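Local coordinates for protein beta-N-acetylhexosaminidase (Mycobacterium smegmatis, PDB 4YYF) that probably hydrolyses terminal non-reducing N-acetyl-D-hexosamine residues from N-acetyl-beta-D-hexosaminides, as a member of glycoside hydrolase family 3, at residues Thr238-Ala243 / Gly276-Pro281; Val247-Met252 / Ala268-Leu273; Ala164-Asp167 / Gly171-Ser174; Asp104-Arg109 / Val201-Pro206; Tyr302-Ala307 / Thr324-Ala329. The protein carries 1 engineered substitution. All coordinates share one frame; numbering follows the deposited sequence.

The five contacts lie in one TIM-barrel domain. From the N terminus, interaction 4 opens first, at the end of strand 100-107. Interaction 3 closes a short loop, 164-174, after strand 153-154. It is nested inside interaction 4, which closes at 201-206 on strand 199-205. The two meet through the salt bridges R173-E106 and D167-R109. Interaction 1 then joins the end of helix 234-239 to the loop after helix 267-275. Interaction 2 is nested inside it and packs that second helix on strand 246-249, the sheet neighbour of strand 199-205. Interaction 5 comes last and pairs helices 304-314 and 327-340. No two of these loops cross.

Interaction 1 (Thr238-Ala243 / Gly276-Pro281); sequences TLTGQA and GGYGGP
T240 OG1 is gripped by two hydrogen bonds and lies close to Y278 OH. A water donates to T240 OG1 at 2.9 Å. The same hydroxyl is hydrogen-bonded to the backbone O of Y236, one turn back in the chain. The phenol oxygen of the other segment approaches closely, with Y278 OH 2.8 Å from T240 OG1. The T240 hydroxyl stands between the backbone N and the carbonyl carbon (chi1 64°), which places it beside the phenol. The two side chains come from opposite directions. T240 CG2 is more distant, 4.1 Å from Y278 OH.

The phenol has a firm partner in its own segment. Y278 OH donates to P281 O at 2.8 Å, with the donor tilted 26° from the carbonyl plane. P281 O also accepts a bond from the water at 2.9 Å. The water therefore bridges T240 OG1 and P281 O, and P281 O takes two donors. The bond to P281 O fixes which way the Y278 hydroxyl points. G280 N lies 3.5 Å above the plane of the Y278 ring, over its centre.

Both segments are turns at helix ends. A type I turn runs from L239 to Q242, and another from G276 to G279, closed by G279 N to G276 O at 3.0 Å. The loops lie after helices 234-239 and 267-275, ahead of strands 246-249 and 287-289. They thus belong to the N-terminal end of the barrel strands. L202 of strand 199-205 touches T240, and F205 of that strand touches Y278.

Interaction 2 (Val247-Met252 / Ala268-Leu273); sequences VMVGHM and AVYNLL. Engineered in segment 268-273: V269 (natural residue Ala).
V249 and V247 of strand 246-249 face V269, Y270 and L273 of helix 267-275. This is the strand and helix of one beta-alpha-beta unit of the TIM barrel, which continues into strand 287-289. The short axes run nearly antiparallel, at 155°, and approach to 10.9 Å. The contact is apolar.

The tight part is at V249, which is held by two side chains at once. Its CG1 meets V269 CG1 tip to tip at 3.8 Å. The other branch, V249 CG2, reaches Y270 CE1, also at 3.8 Å. With V249 CG1 anti to the backbone N (chi1 176°), one methyl faces V269 and the other Y270. V269 is an engineered residue; the natural one is alanine. F205 of strand 199-205 also touches V269, and V287 lies beside both V249 and Y270.

The looser part is one helical turn further on. There a single pair, V247 CG1 and L273 CD2, meets tip to tip at 4.0 Å. The solvent side is the outer face of the helix, where N271 is exposed and does not reach the strand. The five touching residues are themselves buried.

Backbone bonds hold the strand on both edges. M248 pairs with L202 and F205 of strand 199-205, while V247 and V249 pair with Y288. The Y270 side chain crosses V249 at a slant, and its hydroxyl is hydrogen-bonded to S264 O. Y270 OH lies 4.0 Å from V249 CB.

Interaction 3 (Ala164-Asp167 / Gly171-Ser174); sequences AAAD and GDRS. With ACT (acetate ion), chain D.
The loop after strand 153-154 of the TIM barrel is closed here by A166 and D172. The neighbouring R173 reaches an acetate ion. The acetate probably comes from the crystallisation liquor, though it may mark a pocket.

One backbone bond closes the loop. D172 N donates to A166 O at 2.8 Å, and the bond is nearly straight, at 173°. It comes in the carbonyl plane, on a lone pair. The same oxygen, A166 O, has a CA-H...O contact with G171 CA at 3.5 Å. A165 O is near that carbon too, 3.3 Å from G171 CA. G171 has positive phi and no side chain, so its CA can lie close to both carbonyls. D172 CG stands between the backbone N and the carbonyl carbon (chi1 68°). This brings the carboxylate alongside the alanine methyl, with D172 OD2 3.7 Å from A166 CB.

The acidic groups are tied to one arginine. R109 makes salt bridges to D167 OD1 and D172 OD1 and so links the two sides of the loop. R173 NH1 is hydrogen-bonded to V169 O, in the short link between the two segments.

The acetate meets the edge of the R173 guanidinium, near its plane. R173 NH2 gives a weak bond to ACT OXT at 3.3 Å. The shorter, straighter bond runs from R173 NH1 to ACT OXT at 2.8 Å, with an N-H...O angle of 160°.

Interaction 4 (Asp104-Arg109 / Val201-Pro206); sequences DEEGGR and VLKHFP
D104 opens the contact with K203. Its carboxylate oxygen OD1 lies 3.3 Å from K203 NZ, the longer of two salt bridges to that amine. The D104 side chain is also about 3 Å, at nearest atoms, from a formic acid molecule. That molecule probably comes from the crystallisation liquor, though it may mark a pocket.

The end of E105 leads away from K203, and E106 brings the shorter bridge. K203 NZ donates to E106 OE2 at 2.8 Å and meets it from above the carboxylate plane, 37° out of it. K203 CE follows close behind, 3.2 Å from E106 OE2. The lysine is extended beyond CG, and this lets NZ span the gap between two strands that are not neighbours. Strand 153-154 lies between them. F155 O gives K203 NZ a further hydrogen-bond partner. E106 OE2 in turn takes a second salt bridge, from R173 NH2.

G107 forms a classic beta bulge with E106, both opposite V110.

On the other side, K203 begins the sequence KHFP, known from beta-N-acetylhexosaminidases of this family. The peptides before H204 and P206 are cis. K203 CG sits over the H204 ring centre, 3.6 Å above its plane. In relatives the equivalent Asp, Lys and His line the sugar-binding pocket. The bound formic acid, and an acetate near K203, are consistent with such a pocket here.

Two carboxylates thus share one buried amine, and one of them also holds an arginine. The opposite charges probably offset each other and fix the side chains at this likely site.

Interaction 5 (Tyr302-Ala307 / Thr324-Ala329); sequences YGVADA and TAEVPA
V304 and E326 make the side-chain contact, and it is apolar. V304 CG2 touches E326 CG at 4.1 Å, so the glutamate is met on its methylene and not on its carboxylate. The two side chains cross at about a right angle. With its sister methyl CG1 anti to the backbone N (chi1 -178°), CG2 is the branch of V304 that faces E326 CG.

A second contact joins a side chain to a backbone. A305 CB lies 4.3 Å from A329 O. It is a loose approach near the surface. V330 touches both V304 and A305 and continues the packing along helix 327-340.

The segments lie at the starts of two helices of the TIM-barrel domain, 304-314 and 327-340. Strand 319-321 lies between them in the chain. W321 of that strand touches V304 and so links this helix to the sheet.

Two backbone bonds lie within the segments. G303 is at the N-cap position, and A307 N donates to G303 O at 2.9 Å. T324 to V327 form a type I turn, with V327 N bonded to T324 O at 3.2 Å.

The polar end of E326 is held away from V304. The chain bends at chi2 (81°), and E326 OE1 is hydrogen-bonded to T323 OG1 and to W321 NE1.

Interaction 1 (Thr238-Ala243 / Gly276-Pro281)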
# COMPACT_ATOMS: atom_id res chain seq x y z
N THR A 238 8.05 16.11 2.66
CA THR A 238 7.25 16.94 1.76
C THR A 238 6.14 16.17 1.05
O THR A 238 5.08 16.72 0.79
CB THR A 238 8.10 17.72 0.74
OG1 THR A 238 8.84 16.80 -0.05
CG2 THR A 238 9.07 18.65 1.45
N LEU A 239 6.37 14.90 0.74
CA LEU A 239 5.46 14.17 -0.13
C LEU A 239 4.17 13.72 0.57
O LEU A 239 3.15 13.57 -0.07
CB LEU A 239 6.16 12.99 -0.80
CG LEU A 239 7.32 13.37 -1.71
CD1 LEU A 239 7.82 12.18 -2.50
CD2 LEU A 239 6.87 14.49 -2.66
N THR A 240 4.23 13.51 1.88
CA THR A 240 3.01 13.10 2.61
C THR A 240 2.00 14.23 2.72
O THR A 240 0.82 13.97 3.00
CB THR A 240 3.32 12.56 4.02
OG1 THR A 240 3.88 13.60 4.82
CG2 THR A 240 4.29 11.42 3.95
N GLY A 241 2.45 15.46 2.52
CA GLY A 241 1.59 16.63 2.62
C GLY A 241 0.94 17.03 1.31
O GLY A 241 0.23 18.03 1.25
N GLN A 242 1.18 16.25 0.27
CA GLN A 242 0.60 16.51 -1.05
C GLN A 242 -0.53 15.50 -1.29
O GLN A 242 -0.29 14.38 -1.73
CB GLN A 242 1.70 16.47 -2.14
CG GLN A 242 2.76 17.59 -1.97
CD GLN A 242 3.97 17.47 -2.91
OE1 GLN A 242 3.99 16.65 -3.83
NE2 GLN A 242 4.99 18.31 -2.68
N ALA A 243 -1.76 15.92 -0.98
CA ALA A 243 -2.92 15.03 -0.93
C ALA A 243 -3.73 15.07 -2.23
O ALA A 243 -3.71 16.07 -2.94
CB ALA A 243 -3.80 15.42 0.24
N GLY A 276 4.28 13.18 13.49
CA GLY A 276 5.22 14.09 12.84
C GLY A 276 6.64 13.85 13.31
O GLY A 276 7.56 14.62 13.00
N GLY A 277 6.82 12.78 14.08
CA GLY A 277 8.13 12.46 14.63
C GLY A 277 9.15 12.13 13.55
O GLY A 277 10.35 12.20 13.78
N TYR A 278 8.67 11.76 12.37
CA TYR A 278 9.57 11.40 11.28
C TYR A 278 10.21 12.65 10.66
O TYR A 278 11.07 12.53 9.78
CB TYR A 278 8.84 10.59 10.21
CG TYR A 278 7.87 11.41 9.41
CD1 TYR A 278 6.60 11.69 9.91
CD2 TYR A 278 8.21 11.91 8.16
CE1 TYR A 278 5.71 12.45 9.20
CE2 TYR A 278 7.32 12.66 7.44
CZ TYR A 278 6.08 12.93 7.96
OH TYR A 278 5.19 13.69 7.24
N GLY A 279 9.79 13.84 11.10
CA GLY A 279 10.39 15.07 10.63
C GLY A 279 9.53 15.89 9.68
O GLY A 279 9.93 16.95 9.22
N GLY A 280 8.34 15.38 9.39
CA GLY A 280 7.39 16.09 8.54
C GLY A 280 6.12 16.27 9.34
O GLY A 280 6.04 15.81 10.47
N PRO A 281 5.13 16.95 8.77
CA PRO A 281 3.87 17.13 9.48
C PRO A 281 3.21 15.77 9.73
O PRO A 281 3.32 14.89 8.88
CB PRO A 281 3.03 17.96 8.51
CG PRO A 281 3.68 17.75 7.16
CD PRO A 281 5.13 17.62 7.45
O HOH W 1 1.74 14.72 6.46

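Interaction 2 (Val247-Met252 / Ala268-Leu273)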
# COMPACT_ATOMS: atom_id res chain seq x y z
N VAL A 247 0.40 6.02 2.41
CA VAL A 247 1.73 5.53 2.71
C VAL A 247 1.63 4.03 2.93
O VAL A 247 0.64 3.56 3.49
CB VAL A 247 2.30 6.21 3.98
CG1 VAL A 247 3.62 5.52 4.46
CG2 VAL A 247 2.54 7.72 3.74
N MSE A 248 2.62 3.28 2.45
CA MSE A 248 2.73 1.85 2.78
C MSE A 248 3.93 1.61 3.69
O MSE A 248 5.05 2.04 3.39
CB MSE A 248 2.90 1.01 1.51
CG MSE A 248 3.15 -0.49 1.79
SE MSE A 248 3.28 -1.51 0.11
CE MSE A 248 1.41 -1.58 -0.29
N VAL A 249 3.71 0.91 4.80
CA VAL A 249 4.77 0.59 5.75
C VAL A 249 5.35 -0.78 5.43
O VAL A 249 4.61 -1.73 5.21
CB VAL A 249 4.25 0.60 7.20
CG1 VAL A 249 5.34 0.18 8.17
CG2 VAL A 249 3.74 1.99 7.57
N GLY A 250 6.68 -0.89 5.38
CA GLY A 250 7.31 -2.16 5.04
C GLY A 250 7.58 -3.02 6.27
O GLY A 250 7.23 -2.64 7.38
N HIS A 251 8.22 -4.18 6.06
CA HIS A 251 8.38 -5.15 7.14
C HIS A 251 9.77 -5.11 7.78
O HIS A 251 10.11 -5.99 8.58
CB HIS A 251 8.13 -6.59 6.62
CG HIS A 251 6.79 -6.78 5.96
ND1 HIS A 251 5.63 -6.21 6.44
CD2 HIS A 251 6.44 -7.48 4.86
CE1 HIS A 251 4.62 -6.55 5.66
NE2 HIS A 251 5.08 -7.33 4.69
N MSE A 252 10.59 -4.11 7.44
CA MSE A 252 11.95 -4.06 7.99
C MSE A 252 11.89 -3.86 9.50
O MSE A 252 10.96 -3.23 10.01
CB MSE A 252 12.73 -2.90 7.39
CG MSE A 252 12.72 -2.79 5.88
SE MSE A 252 11.18 -1.81 5.16
CE MSE A 252 11.06 -0.39 6.46
N ALA A 268 5.21 1.79 17.28
CA ALA A 268 6.18 2.87 17.18
C ALA A 268 6.24 3.48 15.77
O ALA A 268 6.42 4.69 15.62
CB ALA A 268 7.54 2.41 17.61
N VAL A 269 6.11 2.63 14.76
CA VAL A 269 6.20 3.10 13.38
C VAL A 269 5.05 4.03 13.05
O VAL A 269 5.25 5.11 12.48
CB VAL A 269 6.19 1.93 12.40
CG1 VAL A 269 6.56 2.40 10.99
CG2 VAL A 269 7.16 0.92 12.86
N TYR A 270 3.84 3.62 13.44
CA TYR A 270 2.65 4.41 13.16
C TYR A 270 2.62 5.69 13.99
O TYR A 270 2.27 6.75 13.48
CB TYR A 270 1.39 3.56 13.32
CG TYR A 270 1.42 2.37 12.38
CD1 TYR A 270 1.02 2.50 11.06
CD2 TYR A 270 1.89 1.13 12.80
CE1 TYR A 270 1.07 1.42 10.18
CE2 TYR A 270 1.94 0.05 11.93
CZ TYR A 270 1.52 0.20 10.63
OH TYR A 270 1.57 -0.88 9.78
N ASN A 271 3.04 5.60 15.25
CA ASN A 271 3.16 6.82 16.05
C ASN A 271 4.13 7.81 15.41
O ASN A 271 3.89 9.01 15.42
CB ASN A 271 3.61 6.52 17.50
CG ASN A 271 2.54 5.84 18.32
OD1 ASN A 271 1.35 5.95 18.02
ND2 ASN A 271 2.96 5.14 19.36
N LEU A 272 5.22 7.30 14.84
CA LEU A 272 6.22 8.17 14.21
C LEU A 272 5.58 8.93 13.06
O LEU A 272 5.79 10.14 12.90
CB LEU A 272 7.39 7.34 13.69
CG LEU A 272 8.58 8.14 13.16
CD1 LEU A 272 9.33 8.80 14.30
CD2 LEU A 272 9.52 7.22 12.35
N LEU A 273 4.79 8.22 12.26
CA LEU A 273 4.11 8.79 11.10
C LEU A 273 2.99 9.75 11.51
O LEU A 273 2.89 10.86 10.98
CB LEU A 273 3.59 7.64 10.21
CG LEU A 273 2.98 7.95 8.84
CD1 LEU A 273 3.94 8.77 7.98
CD2 LEU A 273 2.59 6.64 8.13

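Interaction 3 (Ala164-Asp167 / Gly171-Ser174)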
# COMPACT_ATOMS: atom_id res chain seq x y z
N ALA A 164 21.97 0.38 -4.47
CA ALA A 164 22.12 -1.05 -4.75
C ALA A 164 22.06 -1.37 -6.24
O ALA A 164 21.49 -0.61 -7.03
CB ALA A 164 21.06 -1.85 -4.00
N ALA A 165 22.66 -2.49 -6.63
CA ALA A 165 22.56 -3.01 -7.99
C ALA A 165 21.11 -3.05 -8.47
O ALA A 165 20.19 -3.30 -7.69
CB ALA A 165 23.17 -4.39 -8.06
N ALA A 166 20.92 -2.81 -9.77
CA ALA A 166 19.58 -2.68 -10.35
C ALA A 166 18.60 -3.80 -9.99
O ALA A 166 17.50 -3.53 -9.52
CB ALA A 166 19.68 -2.51 -11.86
N ASP A 167 18.99 -5.05 -10.21
CA ASP A 167 18.05 -6.17 -9.99
C ASP A 167 18.17 -6.76 -8.58
O ASP A 167 18.38 -7.95 -8.40
CB ASP A 167 18.23 -7.25 -11.07
CG ASP A 167 17.12 -8.31 -11.06
OD1 ASP A 167 16.02 -8.05 -10.53
OD2 ASP A 167 17.36 -9.41 -11.60
N GLY A 171 16.75 -1.70 -5.49
CA GLY A 171 17.57 -1.52 -6.68
C GLY A 171 17.01 -0.47 -7.63
O GLY A 171 16.69 0.63 -7.20
N ASP A 172 16.86 -0.82 -8.92
CA ASP A 172 16.40 0.17 -9.90
C ASP A 172 14.94 0.64 -9.72
O ASP A 172 14.45 1.48 -10.49
CB ASP A 172 16.68 -0.29 -11.35
CG ASP A 172 15.85 -1.49 -11.78
OD1 ASP A 172 14.89 -1.88 -11.07
OD2 ASP A 172 16.15 -2.04 -12.86
N ARG A 173 14.26 0.10 -8.71
CA ARG A 173 12.92 0.59 -8.37
C ARG A 173 13.00 1.92 -7.64
O ARG A 173 11.99 2.59 -7.44
CB ARG A 173 12.19 -0.42 -7.49
CG ARG A 173 11.91 -1.77 -8.15
CD ARG A 173 11.47 -2.77 -7.08
NE ARG A 173 10.18 -2.42 -6.48
CZ ARG A 173 9.72 -2.93 -5.34
NH1 ARG A 173 10.47 -3.79 -4.66
NH2 ARG A 173 8.52 -2.59 -4.89
N SER A 174 14.20 2.30 -7.23
CA SER A 174 14.41 3.58 -6.54
C SER A 174 14.82 4.67 -7.50
O SER A 174 15.62 4.44 -8.41
CB SER A 174 15.50 3.43 -5.47
OG SER A 174 16.03 4.71 -5.12
C ACT D . 8.68 -4.84 -1.33
O ACT D . 7.54 -5.27 -1.02
OXT ACT D . 8.96 -4.87 -2.55
CH3 ACT D . 9.66 -4.34 -0.32

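Interaction 4 (Asp104-Arg109 / Val201-Pro206)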
# COMPACT_ATOMS: atom_id res chain seq x y z
N ASP A 104 0.60 -3.11 -8.27
CA ASP A 104 1.99 -2.64 -8.31
C ASP A 104 2.35 -2.20 -9.73
O ASP A 104 2.77 -3.02 -10.55
CB ASP A 104 2.97 -3.75 -7.92
CG ASP A 104 3.14 -3.89 -6.41
OD1 ASP A 104 2.71 -2.99 -5.66
OD2 ASP A 104 3.74 -4.91 -5.99
N GLU A 105 2.22 -0.92 -10.04
CA GLU A 105 2.57 -0.43 -11.37
C GLU A 105 3.60 0.70 -11.26
O GLU A 105 3.26 1.88 -11.28
CB GLU A 105 1.30 0.01 -12.12
CG GLU A 105 1.51 0.41 -13.56
CD GLU A 105 2.41 -0.54 -14.33
OE1 GLU A 105 3.56 -0.16 -14.63
OE2 GLU A 105 1.98 -1.67 -14.64
N GLU A 106 4.87 0.30 -11.11
CA GLU A 106 5.99 1.22 -10.88
C GLU A 106 6.74 1.51 -12.17
O GLU A 106 7.35 2.57 -12.32
CB GLU A 106 6.99 0.61 -9.89
CG GLU A 106 6.40 0.23 -8.53
CD GLU A 106 7.34 -0.61 -7.68
OE1 GLU A 106 8.58 -0.51 -7.88
OE2 GLU A 106 6.84 -1.38 -6.83
N GLY A 107 6.74 0.53 -13.08
CA GLY A 107 7.55 0.59 -14.28
C GLY A 107 8.75 -0.32 -14.10
O GLY A 107 9.00 -0.80 -13.00
N GLY A 108 9.49 -0.56 -15.18
CA GLY A 108 10.67 -1.40 -15.09
C GLY A 108 10.36 -2.83 -14.67
O GLY A 108 9.57 -3.52 -15.33
N ARG A 109 10.99 -3.28 -13.59
CA ARG A 109 10.84 -4.66 -13.14
C ARG A 109 9.50 -4.94 -12.47
O ARG A 109 9.10 -6.10 -12.32
CB ARG A 109 11.99 -5.04 -12.20
CG ARG A 109 13.31 -5.33 -12.93
CD ARG A 109 14.40 -5.71 -11.94
NE ARG A 109 14.51 -4.70 -10.90
CZ ARG A 109 14.58 -4.94 -9.60
NH1 ARG A 109 14.59 -6.19 -9.15
NH2 ARG A 109 14.66 -3.91 -8.75
N VAL A 201 0.68 5.70 -3.58
CA VAL A 201 1.07 5.20 -2.26
C VAL A 201 2.59 5.22 -2.14
O VAL A 201 3.28 4.47 -2.82
CB VAL A 201 0.56 3.76 -2.01
CG1 VAL A 201 0.81 3.35 -0.54
CG2 VAL A 201 -0.95 3.64 -2.34
N LEU A 202 3.11 6.09 -1.27
CA LEU A 202 4.55 6.19 -1.03
C LEU A 202 5.04 4.97 -0.23
O LEU A 202 4.46 4.63 0.79
CB LEU A 202 4.85 7.45 -0.22
CG LEU A 202 4.21 8.76 -0.72
CD1 LEU A 202 4.47 9.88 0.28
CD2 LEU A 202 4.77 9.13 -2.09
N LYS A 203 6.12 4.32 -0.68
CA LYS A 203 6.59 3.09 -0.01
C LYS A 203 8.12 3.01 -0.08
O LYS A 203 8.71 3.64 -0.96
CB LYS A 203 5.92 1.86 -0.64
CG LYS A 203 6.39 1.54 -2.06
CD LYS A 203 5.43 0.54 -2.75
CE LYS A 203 6.01 0.02 -4.06
NZ LYS A 203 5.07 -0.94 -4.75
N HIS A 204 8.80 2.27 0.82
CA HIS A 204 8.22 1.48 1.91
C HIS A 204 8.66 2.08 3.26
O HIS A 204 9.81 1.91 3.67
CB HIS A 204 8.70 0.02 1.83
CG HIS A 204 8.43 -0.66 0.51
ND1 HIS A 204 9.26 -0.50 -0.60
CD2 HIS A 204 7.46 -1.51 0.11
CE1 HIS A 204 8.79 -1.20 -1.60
NE2 HIS A 204 7.69 -1.83 -1.20
N PHE A 205 7.76 2.78 3.94
CA PHE A 205 8.07 3.53 5.17
C PHE A 205 8.50 2.61 6.33
O PHE A 205 7.91 1.55 6.54
CB PHE A 205 6.82 4.33 5.57
CG PHE A 205 7.01 5.26 6.74
CD1 PHE A 205 6.80 4.82 8.05
CD2 PHE A 205 7.34 6.60 6.53
CE1 PHE A 205 6.95 5.69 9.13
CE2 PHE A 205 7.48 7.47 7.61
CZ PHE A 205 7.28 7.01 8.92
N PRO A 206 9.52 3.03 7.11
CA PRO A 206 10.32 4.26 7.02
C PRO A 206 11.57 4.13 6.14
O PRO A 206 12.49 4.94 6.27
CB PRO A 206 10.76 4.48 8.46
CG PRO A 206 10.94 3.07 8.99
CD PRO A 206 9.77 2.31 8.38

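Interaction 5 (Tyr302-Ala307 / Thr324-Ala329)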
# COMPACT_ATOMS: atom_id res chain seq x y z
N TYR A 302 4.37 -15.02 11.93
CA TYR A 302 2.93 -14.88 12.15
C TYR A 302 2.13 -15.41 10.97
O TYR A 302 2.46 -15.14 9.82
CB TYR A 302 2.57 -13.40 12.37
CG TYR A 302 3.47 -12.69 13.36
CD1 TYR A 302 3.39 -12.96 14.71
CD2 TYR A 302 4.41 -11.76 12.93
CE1 TYR A 302 4.22 -12.33 15.62
CE2 TYR A 302 5.25 -11.12 13.83
CZ TYR A 302 5.14 -11.40 15.17
OH TYR A 302 5.98 -10.76 16.07
N GLY A 303 1.05 -16.14 11.27
CA GLY A 303 0.08 -16.54 10.25
C GLY A 303 -0.70 -15.33 9.80
O GLY A 303 -0.60 -14.26 10.41
N VAL A 304 -1.49 -15.47 8.74
CA VAL A 304 -2.18 -14.31 8.17
C VAL A 304 -3.11 -13.58 9.16
O VAL A 304 -3.02 -12.36 9.31
CB VAL A 304 -2.97 -14.66 6.90
CG1 VAL A 304 -3.62 -13.39 6.34
CG2 VAL A 304 -2.07 -15.29 5.87
N ALA A 305 -3.97 -14.32 9.84
CA ALA A 305 -4.92 -13.68 10.76
C ALA A 305 -4.19 -12.94 11.90
O ALA A 305 -4.55 -11.81 12.25
CB ALA A 305 -5.91 -14.70 11.31
N ASP A 306 -3.17 -13.56 12.47
CA ASP A 306 -2.39 -12.94 13.53
C ASP A 306 -1.66 -11.69 13.02
O ASP A 306 -1.60 -10.68 13.71
CB ASP A 306 -1.41 -13.96 14.13
CG ASP A 306 -0.58 -13.38 15.28
OD1 ASP A 306 -0.99 -12.37 15.91
OD2 ASP A 306 0.50 -13.96 15.56
N ALA A 307 -1.12 -11.76 11.80
CA ALA A 307 -0.39 -10.64 11.21
C ALA A 307 -1.30 -9.46 10.94
O ALA A 307 -0.93 -8.30 11.18
CB ALA A 307 0.29 -11.07 9.91
N THR A 324 -7.33 -14.60 -1.30
CA THR A 324 -8.66 -14.41 -0.72
C THR A 324 -9.08 -15.52 0.24
O THR A 324 -10.05 -15.35 0.99
CB THR A 324 -9.74 -14.39 -1.81
OG1 THR A 324 -9.69 -15.64 -2.51
CG2 THR A 324 -9.51 -13.23 -2.80
N ALA A 325 -8.39 -16.66 0.20
CA ALA A 325 -8.81 -17.84 0.98
C ALA A 325 -8.94 -17.56 2.48
O ALA A 325 -9.80 -18.11 3.15
CB ALA A 325 -7.85 -19.01 0.77
N GLU A 326 -8.07 -16.70 3.00
CA GLU A 326 -7.99 -16.51 4.44
C GLU A 326 -9.02 -15.52 4.98
O GLU A 326 -9.13 -15.33 6.20
CB GLU A 326 -6.58 -16.04 4.83
CG GLU A 326 -5.47 -17.04 4.49
CD GLU A 326 -5.03 -16.98 3.04
OE1 GLU A 326 -5.53 -16.12 2.27
OE2 GLU A 326 -4.17 -17.81 2.66
N VAL A 327 -9.76 -14.87 4.09
CA VAL A 327 -10.62 -13.75 4.51
C VAL A 327 -11.62 -14.11 5.63
O VAL A 327 -11.70 -13.40 6.62
CB VAL A 327 -11.34 -13.10 3.31
CG1 VAL A 327 -12.46 -12.19 3.79
CG2 VAL A 327 -10.33 -12.32 2.44
N PRO A 328 -12.37 -15.21 5.48
CA PRO A 328 -13.30 -15.47 6.59
C PRO A 328 -12.61 -15.79 7.93
O PRO A 328 -13.14 -15.40 8.97
CB PRO A 328 -14.13 -16.67 6.10
CG PRO A 328 -13.39 -17.24 4.93
CD PRO A 328 -12.57 -16.13 4.34
N ALA A 329 -11.47 -16.47 7.91
CA ALA A 329 -10.72 -16.74 9.14
C ALA A 329 -10.16 -15.46 9.74
O ALA A 329 -10.11 -15.28 10.97
CB ALA A 329 -9.61 -17.73 8.88